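PDB 5FOO: 6-phospho-beta-d glycosidase from Streptococcus pyogenes, which probably hydrolyses beta-glucosides phosphorylated at O6, acting as a 6-phospho-beta-glucosidase of glycoside hydrolase family 1. Local coordinates for residues Phe42-Pro48 with Trp422-Tyr428; Gly368-Glu374 with Lys429-Gly433; Gln18-Ala24 with Asp49-Tyr55; Leu30-Trp34 with Gln177-Ala182. The protein carries 1 engineered substitution. One frame throughout, in Å; residues are numbered along the deposited sequence.

Contact 1: Phe42-Pro48 with Trp422-Tyr428; sequences FYDYVGP and WSWLNAY. With JAZ (6-phosphocyclophellitol), chain G.
Two loops at the mouth of the (beta/alpha)8 barrel meet here: 42-48, between helices 30-37 and 54-67, and 422-428, following the last barrel strand. In 42-48, D44 and Y45 have positive phi, and Y45 N to F42 O (2.8 Å) and V46 N to Y43 O (3.2 Å) close the bend. W422, extended and with chi1 t, is enclosed by it: NE1 donates to V46 O (2.9 Å), P48 CB lies over the six-membered ring, 3.7 Å from its centroid, and the F42 ring meets it rim to rim, centroids 5.8 Å apart. S423 N bonds to A427 O (2.9 Å). W424, at phi 66° and psi -134°, turns away, and its NE1 donates to O16 of 6-phosphocyclophellitol (3.0 Å), so this interface lies directly behind a wall of the sugar-phosphate pocket. A 3-10 turn at L425-N426 follows. L425 O accepts Y43 N (3.1 Å), while L425 CD2 sits over the F42 ring, 3.7 Å from its centroid. A427, again at positive phi, lays CB 4.1 Å from V46 CB. Y428 (chi1 m) touches V46 CG1 through CD2 (3.9 Å) and sends OH to S52; a water joins Y428 N (3.0 Å) to Y43 O (2.9 Å).

Contact 2: Gly368-Glu374 with Lys429-Gly433; sequences GVGISGE and KNRYG. With JAZ (6-phosphocyclophellitol), chain G.
A single antiparallel bridge joins the loops that follow the last two strands of the TIM barrel. I371 and R431 form its hydrogen-bonded pair: I371 N to R431 O is 3.0 Å and R431 N to I371 O 2.8 Å, with CA atoms 5.3 Å apart. Both backbones are extended here. I371 (m, m) points away, as does V369 (p). R431 (m, m, t) sends its guanidinium off to a salt bridge with D420, leaving its CB 3.4 Å from E374 OE1; E374 (m, t) is held by Y388, R389 and K447. S372 (p) sets CB 3.2 Å from K429 O. Y432 (chi1 -76°, chi2 84°) lies flat against G370, whose CA stands 3.4 Å from the ring centroid, almost on the normal; a CB at 370 would clash with Y432 CE1. The ring thus has its edge directed at the phosphate of 6-phosphocyclophellitol, consistent with recognition of 6-phosphorylated sugars. Water links Y432 OH (2.7 Å) to G370 N (2.9 Å), and Y432 OH donates a very short 2.4 Å hydrogen bond to ligand O13.

Contact 3: Gln18-Ala24 with Asp49-Tyr55; sequences QSEGRFA and DTASDAY. With JAZ (6-phosphocyclophellitol), chain G.
Behind the glycone end of the 6-phosphocyclophellitol pocket, the chain leaving helix 16-19 packs on the turn that leads into helix 54-67. Q18 (m, t) faces away from 49-55 and grips two adjacent ring hydroxyls: its NE2 donates to ligand O15 (3.0 Å), and ligand O16 donates to its OE1 (2.8 Å). T50-D53 form a type II' turn, A51 at phi 48° and psi -124°, closed by D53 N to T50 O (3.0 Å). Carbonyls of 18-24 receive the amides that follow: S19 O takes A54 N (3.0 Å) and, weakly, S52 N (3.2 Å); E20 O takes Y55 N (3.0 Å). G21, at phi 89° and psi 164°, lays CA 3.2 Å from T50 O, where a CB would clash. R22 N then bonds to D49 O (2.8 Å). R22 NH1 makes a long salt bridge to D49 OD1 (3.6 Å) and also pairs with E36. F23 (m) covers D49 O with one ring face and puts CB 3.6 Å from Y55 CD2; Y55 (t) has OH bonded to D94. Such stitching joins the first catalytic-face loop of a GH1 (beta/alpha)8 barrel to the start of its first long helix.

Contact 4: Leu30-Trp34 with Gln177-Ala182; sequences LFDYW and QFHYPA
Y180 is the main bump, and helix 30-37 supplies the hollow. Extended at phi -60° and psi 120°, Y180 takes chi1 t and drops its ring between L30 and, one helical turn on, the neighbouring Y33 and W34; W34 N to L30 O (3.0 Å) holds that turn. L30 forms the floor, its CB 4.3 Å from Y180 CB and its CD1 3.4 Å from Y180 O. Y33 (t) turns its ring edge to the Y180 face, centroids 5.3 Å apart and planes at 77°. The Y180 edge in turn meets the face of the five-membered ring of W34 at 5.2 Å and 63°, with CD2 3.7 Å from W34 CD1. These T-shaped pairs make an aromatic cluster that joins the helix to the loop between helices 166-174 and 186-208, on the rim of the (beta/alpha)8 barrel; I124 of helix 124-130 also touches L30, Y33 and Y180. W34 (chi1 -149°, chi2 8°) slides its six-membered ring along the 177-182 backbone: CZ3 lies 3.3 Å from F178 O and 3.4 Å from Y180 N, and CZ2 is 4.2 Å from A182 CB. F31 fills the next notch, its ring edge offset toward the H179 face (centroids 5.2 Å, planes at 73°). F31 CZ reaches 3.5 Å from H179 CD2, and the F31 ring also meets that of W424, a ligand-pocket residue.

How the contacts relate
From the N terminus, 18-24, 30-34 and 42-48 follow one another between the first barrel strand and helix 54-67. Contact 3 closes first, at 49-55, only 25 residues on. Contact 4 opens inside that loop and closes at 177-182, after the fourth strand; contact 1 opens there too and closes at 422-428, after the eighth. Contacts 1, 3 and 4 therefore cross pairwise and touch. Contact 2 opens at 368-374, after the seventh strand, and closes at 429-433, directly beyond contact 1, which it also crosses; it is in series with contacts 3 and 4. None nests. Together they tie the first, fourth, seventh and eighth strand-end loops, with contacts 1, 2 and 3 all reaching the bound 6-phosphocyclophellitol.

Contact 1: Phe42-Pro48 with Trp422-Tyr428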
# COMPACT_ATOMS: atom_id res chain seq x y z
N PHE A 42 0.11 -18.57 10.36
CA PHE A 42 1.19 -17.91 9.65
C PHE A 42 2.10 -18.92 9.08
O PHE A 42 2.63 -19.76 9.79
CB PHE A 42 1.95 -16.93 10.60
CG PHE A 42 1.13 -15.75 11.03
CD1 PHE A 42 0.14 -15.87 12.04
CD2 PHE A 42 1.27 -14.53 10.39
CE1 PHE A 42 -0.69 -14.79 12.39
CE2 PHE A 42 0.48 -13.41 10.78
CZ PHE A 42 -0.51 -13.53 11.77
N TYR A 43 2.36 -18.81 7.78
CA TYR A 43 3.27 -19.74 7.11
C TYR A 43 4.63 -20.01 7.79
O TYR A 43 5.40 -19.10 8.10
CB TYR A 43 3.48 -19.29 5.67
CG TYR A 43 3.99 -20.37 4.77
CD1 TYR A 43 3.13 -21.32 4.22
CD2 TYR A 43 5.33 -20.45 4.49
CE1 TYR A 43 3.63 -22.33 3.39
CE2 TYR A 43 5.85 -21.42 3.70
CZ TYR A 43 5.01 -22.38 3.16
OH TYR A 43 5.64 -23.30 2.37
N ASP A 44 4.95 -21.31 7.97
CA ASP A 44 6.11 -21.81 8.71
C ASP A 44 6.22 -21.25 10.12
O ASP A 44 7.30 -21.26 10.68
CB ASP A 44 7.45 -21.60 7.97
CG ASP A 44 7.57 -22.45 6.73
OD1 ASP A 44 6.83 -23.41 6.58
OD2 ASP A 44 8.40 -22.19 5.86
N TYR A 45 5.09 -20.79 10.68
CA TYR A 45 5.04 -20.17 11.99
C TYR A 45 5.91 -18.90 12.16
O TYR A 45 6.22 -18.53 13.28
CB TYR A 45 5.38 -21.22 13.10
CG TYR A 45 4.71 -22.55 12.88
CD1 TYR A 45 3.36 -22.72 13.15
CD2 TYR A 45 5.43 -23.64 12.38
CE1 TYR A 45 2.73 -23.96 12.92
CE2 TYR A 45 4.81 -24.87 12.16
CZ TYR A 45 3.46 -25.01 12.42
OH TYR A 45 2.87 -26.18 12.22
N VAL A 46 6.24 -18.21 11.08
CA VAL A 46 7.11 -17.02 11.17
C VAL A 46 6.20 -15.80 11.41
O VAL A 46 5.28 -15.51 10.64
CB VAL A 46 8.00 -16.88 9.93
CG1 VAL A 46 8.96 -15.66 10.05
CG2 VAL A 46 8.77 -18.20 9.74
N GLY A 47 6.38 -15.17 12.55
CA GLY A 47 5.72 -13.94 12.84
C GLY A 47 6.64 -12.77 12.55
O GLY A 47 7.66 -12.92 11.87
N PRO A 48 6.25 -11.62 13.09
CA PRO A 48 6.93 -10.38 12.82
C PRO A 48 7.92 -9.94 13.86
O PRO A 48 8.31 -8.76 13.85
CB PRO A 48 5.76 -9.38 12.78
CG PRO A 48 4.84 -9.89 13.87
CD PRO A 48 4.89 -11.38 13.64
N TRP A 422 8.35 -9.82 5.28
CA TRP A 422 7.31 -10.62 5.90
C TRP A 422 5.97 -10.20 5.36
O TRP A 422 5.58 -9.08 5.61
CB TRP A 422 7.37 -10.36 7.40
CG TRP A 422 6.45 -11.16 8.21
CD1 TRP A 422 6.52 -12.54 8.48
CD2 TRP A 422 5.28 -10.70 8.88
NE1 TRP A 422 5.49 -12.90 9.32
CE2 TRP A 422 4.71 -11.81 9.57
CE3 TRP A 422 4.66 -9.44 8.99
CZ2 TRP A 422 3.54 -11.70 10.31
CZ3 TRP A 422 3.50 -9.35 9.75
CH2 TRP A 422 2.97 -10.48 10.41
N SER A 423 5.28 -11.06 4.57
CA SER A 423 3.97 -10.69 4.02
C SER A 423 2.76 -11.24 4.84
O SER A 423 1.97 -12.04 4.35
CB SER A 423 3.71 -10.99 2.49
OG SER A 423 4.77 -11.12 1.50
N TRP A 424 2.61 -10.79 6.07
CA TRP A 424 1.37 -10.93 6.77
C TRP A 424 1.15 -12.48 7.00
O TRP A 424 2.13 -13.22 7.31
CB TRP A 424 0.26 -10.23 5.94
CG TRP A 424 0.67 -8.84 5.46
CD1 TRP A 424 0.79 -8.42 4.17
CD2 TRP A 424 0.98 -7.68 6.28
NE1 TRP A 424 1.12 -7.09 4.13
CE2 TRP A 424 1.26 -6.61 5.40
CE3 TRP A 424 1.07 -7.47 7.65
CZ2 TRP A 424 1.66 -5.36 5.86
CZ3 TRP A 424 1.45 -6.18 8.13
CH2 TRP A 424 1.74 -5.15 7.23
N LEU A 425 -0.06 -12.97 6.74
CA LEU A 425 -0.36 -14.40 6.92
C LEU A 425 0.57 -15.28 6.09
O LEU A 425 0.97 -16.33 6.58
CB LEU A 425 -1.82 -14.71 6.64
CG LEU A 425 -2.75 -14.05 7.64
CD1 LEU A 425 -4.17 -14.29 7.20
CD2 LEU A 425 -2.52 -14.54 9.06
N ASN A 426 1.02 -14.84 4.92
CA ASN A 426 1.97 -15.65 4.17
C ASN A 426 3.42 -15.55 4.54
O ASN A 426 4.29 -16.25 3.94
CB ASN A 426 1.80 -15.36 2.69
CG ASN A 426 0.40 -15.60 2.26
OD1 ASN A 426 -0.34 -14.70 1.96
ND2 ASN A 426 0.00 -16.83 2.31
N ALA A 427 3.72 -14.66 5.50
CA ALA A 427 5.09 -14.55 6.00
C ALA A 427 6.06 -14.59 4.82
O ALA A 427 5.89 -13.80 3.94
CB ALA A 427 5.37 -15.63 7.04
N TYR A 428 7.00 -15.54 4.77
CA TYR A 428 8.03 -15.62 3.74
C TYR A 428 7.77 -16.75 2.77
O TYR A 428 8.68 -17.20 2.10
CB TYR A 428 9.43 -15.80 4.43
CG TYR A 428 9.93 -14.52 5.10
CD1 TYR A 428 10.65 -13.55 4.39
CD2 TYR A 428 9.67 -14.28 6.44
CE1 TYR A 428 11.06 -12.36 5.00
CE2 TYR A 428 10.08 -13.11 7.09
CZ TYR A 428 10.76 -12.15 6.37
OH TYR A 428 11.14 -11.02 7.07
C2 JAZ G . 2.17 -6.90 0.41
C3 JAZ G . 2.22 -5.37 0.63
C4 JAZ G . 1.00 -4.70 -0.01
C5 JAZ G . 0.90 -4.98 -1.50
C6 JAZ G . 0.97 -6.46 -1.77
C7 JAZ G . 2.18 -7.13 -1.10
C8 JAZ G . 2.33 -8.59 -1.50
O9 JAZ G . 1.17 -9.28 -1.03
P10 JAZ G . 1.31 -10.81 -0.61
O11 JAZ G . -0.06 -11.16 -0.14
O12 JAZ G . 2.47 -11.03 0.27
O13 JAZ G . 1.65 -11.53 -1.84
O14 JAZ G . -0.26 -7.09 -1.39
O15 JAZ G . 3.34 -7.53 0.94
O16 JAZ G . 2.18 -5.17 2.02
O17 JAZ G . 1.04 -3.31 0.24
O HOH W 1 7.48 -17.91 6.52

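Contact 2: Gly368-Glu374 with Lys429-Gly433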
# COMPACT_ATOMS: atom_id res chain seq x y z
N GLY A 368 5.22 -5.78 -8.19
CA GLY A 368 6.16 -6.87 -8.06
C GLY A 368 5.46 -8.20 -8.19
O GLY A 368 4.21 -8.27 -8.38
N VAL A 369 6.27 -9.24 -8.11
CA VAL A 369 5.82 -10.63 -8.27
C VAL A 369 6.52 -11.50 -7.22
O VAL A 369 7.74 -11.41 -6.99
CB VAL A 369 6.07 -11.19 -9.70
CG1 VAL A 369 7.54 -11.26 -10.07
CG2 VAL A 369 5.42 -12.58 -9.82
N GLY A 370 5.72 -12.35 -6.59
CA GLY A 370 6.11 -13.16 -5.47
C GLY A 370 6.10 -14.64 -5.86
O GLY A 370 5.12 -15.09 -6.46
N ILE A 371 7.15 -15.37 -5.47
CA ILE A 371 7.40 -16.78 -5.89
C ILE A 371 7.95 -17.49 -4.68
O ILE A 371 8.71 -16.91 -3.92
CB ILE A 371 8.44 -16.78 -7.05
CG1 ILE A 371 7.82 -16.15 -8.30
CG2 ILE A 371 9.03 -18.14 -7.40
CD1 ILE A 371 6.59 -16.90 -8.78
N SER A 372 7.54 -18.74 -4.47
CA SER A 372 8.17 -19.61 -3.45
C SER A 372 9.37 -20.42 -3.99
O SER A 372 9.68 -20.43 -5.18
CB SER A 372 7.12 -20.55 -2.84
OG SER A 372 6.61 -21.38 -3.86
N GLY A 373 10.09 -21.05 -3.08
CA GLY A 373 11.15 -21.98 -3.46
C GLY A 373 12.20 -21.40 -4.39
O GLY A 373 12.67 -22.10 -5.34
N GLU A 374 12.63 -20.16 -4.13
CA GLU A 374 13.56 -19.52 -5.06
C GLU A 374 14.94 -20.15 -4.99
O GLU A 374 15.78 -19.83 -5.82
CB GLU A 374 13.67 -18.00 -4.84
CG GLU A 374 12.41 -17.22 -5.16
CD GLU A 374 12.66 -15.73 -5.31
OE1 GLU A 374 13.31 -15.13 -4.40
OE2 GLU A 374 12.20 -15.21 -6.36
N LYS A 429 6.55 -17.27 2.72
CA LYS A 429 6.21 -18.25 1.69
C LYS A 429 6.62 -17.78 0.28
O LYS A 429 7.29 -18.49 -0.45
CB LYS A 429 4.71 -18.48 1.71
CG LYS A 429 4.26 -19.57 0.77
CD LYS A 429 2.74 -19.68 0.83
CE LYS A 429 2.35 -20.80 -0.15
NZ LYS A 429 0.92 -21.02 -0.08
N ASN A 430 6.17 -16.60 -0.09
CA ASN A 430 6.47 -16.07 -1.40
C ASN A 430 7.39 -14.84 -1.26
O ASN A 430 7.11 -13.96 -0.46
CB ASN A 430 5.21 -15.65 -2.12
CG ASN A 430 4.15 -16.75 -2.17
OD1 ASN A 430 3.07 -16.63 -1.55
ND2 ASN A 430 4.43 -17.78 -2.91
N ARG A 431 8.50 -14.88 -2.02
CA ARG A 431 9.58 -13.87 -1.99
C ARG A 431 9.34 -12.93 -3.14
O ARG A 431 9.08 -13.38 -4.23
CB ARG A 431 10.94 -14.55 -2.10
CG ARG A 431 11.18 -15.72 -1.11
CD ARG A 431 11.06 -15.20 0.30
NE ARG A 431 11.43 -16.15 1.35
CZ ARG A 431 12.60 -16.20 1.96
NH1 ARG A 431 13.61 -15.38 1.64
NH2 ARG A 431 12.77 -17.11 2.90
N TYR A 432 9.33 -11.63 -2.83
CA TYR A 432 9.20 -10.53 -3.81
C TYR A 432 10.50 -9.70 -4.05
O TYR A 432 10.51 -8.83 -4.87
CB TYR A 432 8.12 -9.54 -3.32
CG TYR A 432 6.67 -9.98 -3.48
CD1 TYR A 432 6.03 -10.79 -2.55
CD2 TYR A 432 5.92 -9.54 -4.57
CE1 TYR A 432 4.69 -11.17 -2.70
CE2 TYR A 432 4.58 -9.90 -4.73
CZ TYR A 432 3.96 -10.73 -3.80
OH TYR A 432 2.63 -11.07 -4.02
N GLY A 433 11.58 -9.97 -3.33
CA GLY A 433 12.72 -9.09 -3.31
C GLY A 433 13.48 -9.05 -4.61
O GLY A 433 13.57 -10.08 -5.36
C2 JAZ G . 2.17 -6.90 0.41
C3 JAZ G . 2.22 -5.37 0.63
C4 JAZ G . 1.00 -4.70 -0.01
C5 JAZ G . 0.90 -4.98 -1.50
C6 JAZ G . 0.97 -6.46 -1.77
C7 JAZ G . 2.18 -7.13 -1.10
C8 JAZ G . 2.33 -8.59 -1.50
O9 JAZ G . 1.17 -9.28 -1.03
P10 JAZ G . 1.31 -10.81 -0.61
O11 JAZ G . -0.06 -11.16 -0.14
O12 JAZ G . 2.47 -11.03 0.27
O13 JAZ G . 1.65 -11.53 -1.84
O14 JAZ G . -0.26 -7.09 -1.39
O15 JAZ G . 3.34 -7.53 0.94
O16 JAZ G . 2.18 -5.17 2.02
O17 JAZ G . 1.04 -3.31 0.24
O HOH W 2 9.16 -8.35 -7.11
O HOH W 3 2.85 -11.92 -6.59
O HOH W 4 9.83 -19.40 -0.20

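Contact 3: Gln18-Ala24 with Asp49-Tyr55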
# COMPACT_ATOMS: atom_id res chain seq x y z
N GLN A 18 6.60 -5.00 8.02
CA GLN A 18 7.06 -6.11 7.23
C GLN A 18 8.58 -6.20 7.22
O GLN A 18 9.10 -7.25 6.86
CB GLN A 18 6.53 -6.01 5.84
CG GLN A 18 5.02 -6.05 5.80
CD GLN A 18 4.47 -5.88 4.42
OE1 GLN A 18 4.11 -4.75 4.01
NE2 GLN A 18 4.33 -7.00 3.69
N SER A 19 9.29 -5.13 7.61
CA SER A 19 10.71 -5.12 7.51
C SER A 19 11.42 -5.00 8.86
O SER A 19 12.50 -5.56 9.02
CB SER A 19 11.14 -3.96 6.58
OG SER A 19 10.73 -2.70 7.12
N GLU A 20 10.86 -4.25 9.82
CA GLU A 20 11.65 -3.81 10.99
C GLU A 20 11.99 -4.89 11.98
O GLU A 20 13.13 -4.97 12.45
CB GLU A 20 10.91 -2.73 11.77
CG GLU A 20 10.89 -1.34 11.13
CD GLU A 20 9.95 -0.35 11.80
OE1 GLU A 20 9.51 -0.65 12.97
OE2 GLU A 20 9.68 0.74 11.20
N GLY A 21 10.99 -5.70 12.32
CA GLY A 21 11.05 -6.51 13.55
C GLY A 21 10.48 -5.70 14.71
O GLY A 21 10.31 -4.49 14.59
N ARG A 22 10.15 -6.38 15.80
CA ARG A 22 9.58 -5.74 16.98
C ARG A 22 10.63 -5.29 17.99
O ARG A 22 10.28 -4.83 19.06
CB ARG A 22 8.60 -6.68 17.64
CG ARG A 22 7.35 -6.88 16.77
CD ARG A 22 6.30 -7.75 17.52
NE ARG A 22 5.94 -7.20 18.82
CZ ARG A 22 5.25 -7.83 19.79
NH1 ARG A 22 4.77 -9.08 19.68
NH2 ARG A 22 5.06 -7.19 20.93
N PHE A 23 11.90 -5.37 17.61
CA PHE A 23 12.99 -4.95 18.45
C PHE A 23 12.70 -3.58 18.95
O PHE A 23 12.43 -2.75 18.13
CB PHE A 23 14.27 -4.89 17.66
CG PHE A 23 14.66 -6.20 17.06
CD1 PHE A 23 15.26 -7.16 17.82
CD2 PHE A 23 14.42 -6.45 15.69
CE1 PHE A 23 15.63 -8.38 17.24
CE2 PHE A 23 14.80 -7.65 15.12
CZ PHE A 23 15.40 -8.60 15.90
N ALA A 24 12.76 -3.38 20.29
CA ALA A 24 12.47 -2.11 20.99
C ALA A 24 11.16 -1.37 20.66
O ALA A 24 11.10 -0.14 20.75
CB ALA A 24 13.63 -1.14 20.84
N ASP A 49 8.28 -10.80 14.82
CA ASP A 49 9.21 -10.35 15.87
C ASP A 49 10.58 -9.89 15.36
O ASP A 49 11.21 -8.98 15.95
CB ASP A 49 9.44 -11.41 16.95
CG ASP A 49 8.17 -11.78 17.70
OD1 ASP A 49 7.55 -10.87 18.29
OD2 ASP A 49 7.79 -12.96 17.68
N THR A 50 11.04 -10.53 14.28
CA THR A 50 12.29 -10.15 13.70
C THR A 50 12.11 -9.63 12.29
O THR A 50 12.81 -8.69 11.95
CB THR A 50 13.28 -11.34 13.76
OG1 THR A 50 13.62 -11.51 15.14
CG2 THR A 50 14.58 -11.07 13.01
N ALA A 51 11.17 -10.20 11.52
CA ALA A 51 10.90 -9.88 10.16
C ALA A 51 12.20 -9.82 9.36
O ALA A 51 12.97 -10.78 9.41
CB ALA A 51 10.09 -8.58 10.09
N SER A 52 12.53 -8.71 8.66
CA SER A 52 13.77 -8.69 7.93
C SER A 52 14.83 -7.83 8.64
O SER A 52 15.73 -7.40 8.00
CB SER A 52 13.55 -8.28 6.46
OG SER A 52 13.04 -9.41 5.73
N ASP A 53 14.71 -7.62 9.94
CA ASP A 53 15.78 -7.07 10.77
C ASP A 53 16.21 -5.63 10.34
O ASP A 53 17.36 -5.20 10.59
CB ASP A 53 17.01 -8.03 10.78
CG ASP A 53 18.04 -7.70 11.87
OD1 ASP A 53 17.54 -7.25 12.96
OD2 ASP A 53 19.31 -7.89 11.62
N ALA A 54 15.29 -4.89 9.74
CA ALA A 54 15.57 -3.49 9.39
C ALA A 54 15.81 -2.60 10.62
O ALA A 54 16.52 -1.58 10.52
CB ALA A 54 14.49 -2.93 8.49
N TYR A 55 15.25 -2.96 11.78
CA TYR A 55 15.62 -2.25 12.98
C TYR A 55 17.17 -2.08 13.11
O TYR A 55 17.68 -0.97 13.42
CB TYR A 55 15.00 -2.84 14.26
CG TYR A 55 15.37 -2.02 15.49
CD1 TYR A 55 14.65 -0.89 15.83
CD2 TYR A 55 16.48 -2.36 16.29
CE1 TYR A 55 15.04 -0.10 16.90
CE2 TYR A 55 16.83 -1.59 17.40
CZ TYR A 55 16.10 -0.45 17.69
OH TYR A 55 16.42 0.36 18.79
C2 JAZ G . 2.17 -6.90 0.41
C3 JAZ G . 2.22 -5.37 0.63
C4 JAZ G . 1.00 -4.70 -0.01
C5 JAZ G . 0.90 -4.98 -1.50
C6 JAZ G . 0.97 -6.46 -1.77
C7 JAZ G . 2.18 -7.13 -1.10
C8 JAZ G . 2.33 -8.59 -1.50
O9 JAZ G . 1.17 -9.28 -1.03
P10 JAZ G . 1.31 -10.81 -0.61
O11 JAZ G . -0.06 -11.16 -0.14
O12 JAZ G . 2.47 -11.03 0.27
O13 JAZ G . 1.65 -11.53 -1.84
O14 JAZ G . -0.26 -7.09 -1.39
O15 JAZ G . 3.34 -7.53 0.94
O16 JAZ G . 2.18 -5.17 2.02
O17 JAZ G . 1.04 -3.31 0.24

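Contact 4: Leu30-Trp34 with Gln177-Ala182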
# COMPACT_ATOMS: atom_id res chain seq x y z
N LEU A 30 -1.95 -4.62 15.14
CA LEU A 30 -2.92 -5.70 14.98
C LEU A 30 -2.25 -6.97 14.60
O LEU A 30 -2.57 -8.02 15.20
CB LEU A 30 -3.99 -5.40 13.96
CG LEU A 30 -4.81 -4.16 14.25
CD1 LEU A 30 -5.94 -4.01 13.25
CD2 LEU A 30 -5.36 -4.15 15.67
N PHE A 31 -1.32 -6.93 13.64
CA PHE A 31 -0.66 -8.19 13.22
C PHE A 31 0.29 -8.84 14.28
O PHE A 31 0.33 -10.06 14.40
CB PHE A 31 0.07 -8.04 11.90
CG PHE A 31 -0.78 -8.40 10.71
CD1 PHE A 31 -0.97 -9.73 10.35
CD2 PHE A 31 -1.36 -7.40 9.91
CE1 PHE A 31 -1.74 -10.05 9.24
CE2 PHE A 31 -2.13 -7.70 8.81
CZ PHE A 31 -2.34 -9.04 8.46
N ASP A 32 1.00 -8.01 15.05
CA ASP A 32 1.82 -8.49 16.12
C ASP A 32 0.93 -9.27 17.10
O ASP A 32 1.33 -10.34 17.59
CB ASP A 32 2.48 -7.37 16.93
CG ASP A 32 3.29 -6.40 16.10
OD1 ASP A 32 4.00 -6.85 15.17
OD2 ASP A 32 3.26 -5.19 16.42
N TYR A 33 -0.23 -8.69 17.42
CA TYR A 33 -1.17 -9.30 18.36
C TYR A 33 -1.72 -10.64 17.87
O TYR A 33 -1.75 -11.67 18.63
CB TYR A 33 -2.35 -8.39 18.64
CG TYR A 33 -3.35 -9.03 19.56
CD1 TYR A 33 -3.06 -9.16 20.92
CD2 TYR A 33 -4.61 -9.44 19.10
CE1 TYR A 33 -3.98 -9.72 21.80
CE2 TYR A 33 -5.55 -10.00 19.96
CZ TYR A 33 -5.20 -10.15 21.31
OH TYR A 33 -6.08 -10.68 22.17
N TRP A 34 -2.15 -10.59 16.62
CA TRP A 34 -2.64 -11.75 15.92
C TRP A 34 -1.66 -12.91 15.89
O TRP A 34 -2.05 -14.07 16.12
CB TRP A 34 -3.08 -11.41 14.49
CG TRP A 34 -4.23 -12.28 13.94
CD1 TRP A 34 -5.00 -13.21 14.62
CD2 TRP A 34 -4.73 -12.27 12.61
NE1 TRP A 34 -5.92 -13.76 13.77
CE2 TRP A 34 -5.77 -13.21 12.53
CE3 TRP A 34 -4.35 -11.58 11.45
CZ2 TRP A 34 -6.47 -13.44 11.36
CZ3 TRP A 34 -5.07 -11.79 10.27
CH2 TRP A 34 -6.11 -12.70 10.24
N GLN A 177 -11.90 -11.43 6.17
CA GLN A 177 -11.17 -12.21 7.18
C GLN A 177 -9.67 -12.42 7.00
O GLN A 177 -9.17 -13.45 7.32
CB GLN A 177 -11.91 -13.53 7.46
CG GLN A 177 -13.38 -13.31 7.73
CD GLN A 177 -14.11 -14.63 8.01
OE1 GLN A 177 -14.86 -15.12 7.19
NE2 GLN A 177 -13.89 -15.19 9.17
N PHE A 178 -8.92 -11.40 6.57
CA PHE A 178 -7.46 -11.57 6.42
C PHE A 178 -6.61 -10.57 7.17
O PHE A 178 -5.39 -10.69 7.19
CB PHE A 178 -7.07 -11.71 4.93
CG PHE A 178 -7.36 -10.49 4.07
CD1 PHE A 178 -6.42 -9.43 3.99
CD2 PHE A 178 -8.53 -10.41 3.30
CE1 PHE A 178 -6.67 -8.34 3.15
CE2 PHE A 178 -8.76 -9.32 2.44
CZ PHE A 178 -7.85 -8.28 2.40
N HIS A 179 -7.23 -9.60 7.80
CA HIS A 179 -6.62 -8.89 8.92
C HIS A 179 -7.46 -9.11 10.17
O HIS A 179 -8.71 -9.22 10.09
CB HIS A 179 -6.64 -7.34 8.68
CG HIS A 179 -5.84 -6.92 7.50
ND1 HIS A 179 -5.82 -5.61 7.03
CD2 HIS A 179 -4.99 -7.61 6.70
CE1 HIS A 179 -5.02 -5.53 5.98
NE2 HIS A 179 -4.51 -6.73 5.74
N TYR A 180 -6.79 -9.05 11.29
CA TYR A 180 -7.43 -8.93 12.57
C TYR A 180 -8.32 -7.70 12.79
O TYR A 180 -7.93 -6.63 12.30
CB TYR A 180 -6.36 -8.96 13.70
CG TYR A 180 -6.97 -9.14 15.09
CD1 TYR A 180 -7.41 -8.06 15.82
CD2 TYR A 180 -7.23 -10.44 15.63
CE1 TYR A 180 -8.02 -8.23 17.08
CE2 TYR A 180 -7.83 -10.62 16.89
CZ TYR A 180 -8.24 -9.52 17.58
OH TYR A 180 -8.85 -9.66 18.79
N PRO A 181 -9.63 -7.92 13.07
CA PRO A 181 -10.19 -8.78 14.09
C PRO A 181 -10.85 -9.87 13.24
O PRO A 181 -11.45 -10.75 13.78
CB PRO A 181 -11.24 -7.95 14.83
CG PRO A 181 -11.64 -6.90 13.86
CD PRO A 181 -10.37 -6.64 13.04
N ALA A 182 -10.70 -9.79 11.91
CA ALA A 182 -11.22 -10.75 10.96
C ALA A 182 -12.69 -11.08 11.17
O ALA A 182 -13.04 -12.23 11.19
CB ALA A 182 -10.40 -12.03 11.05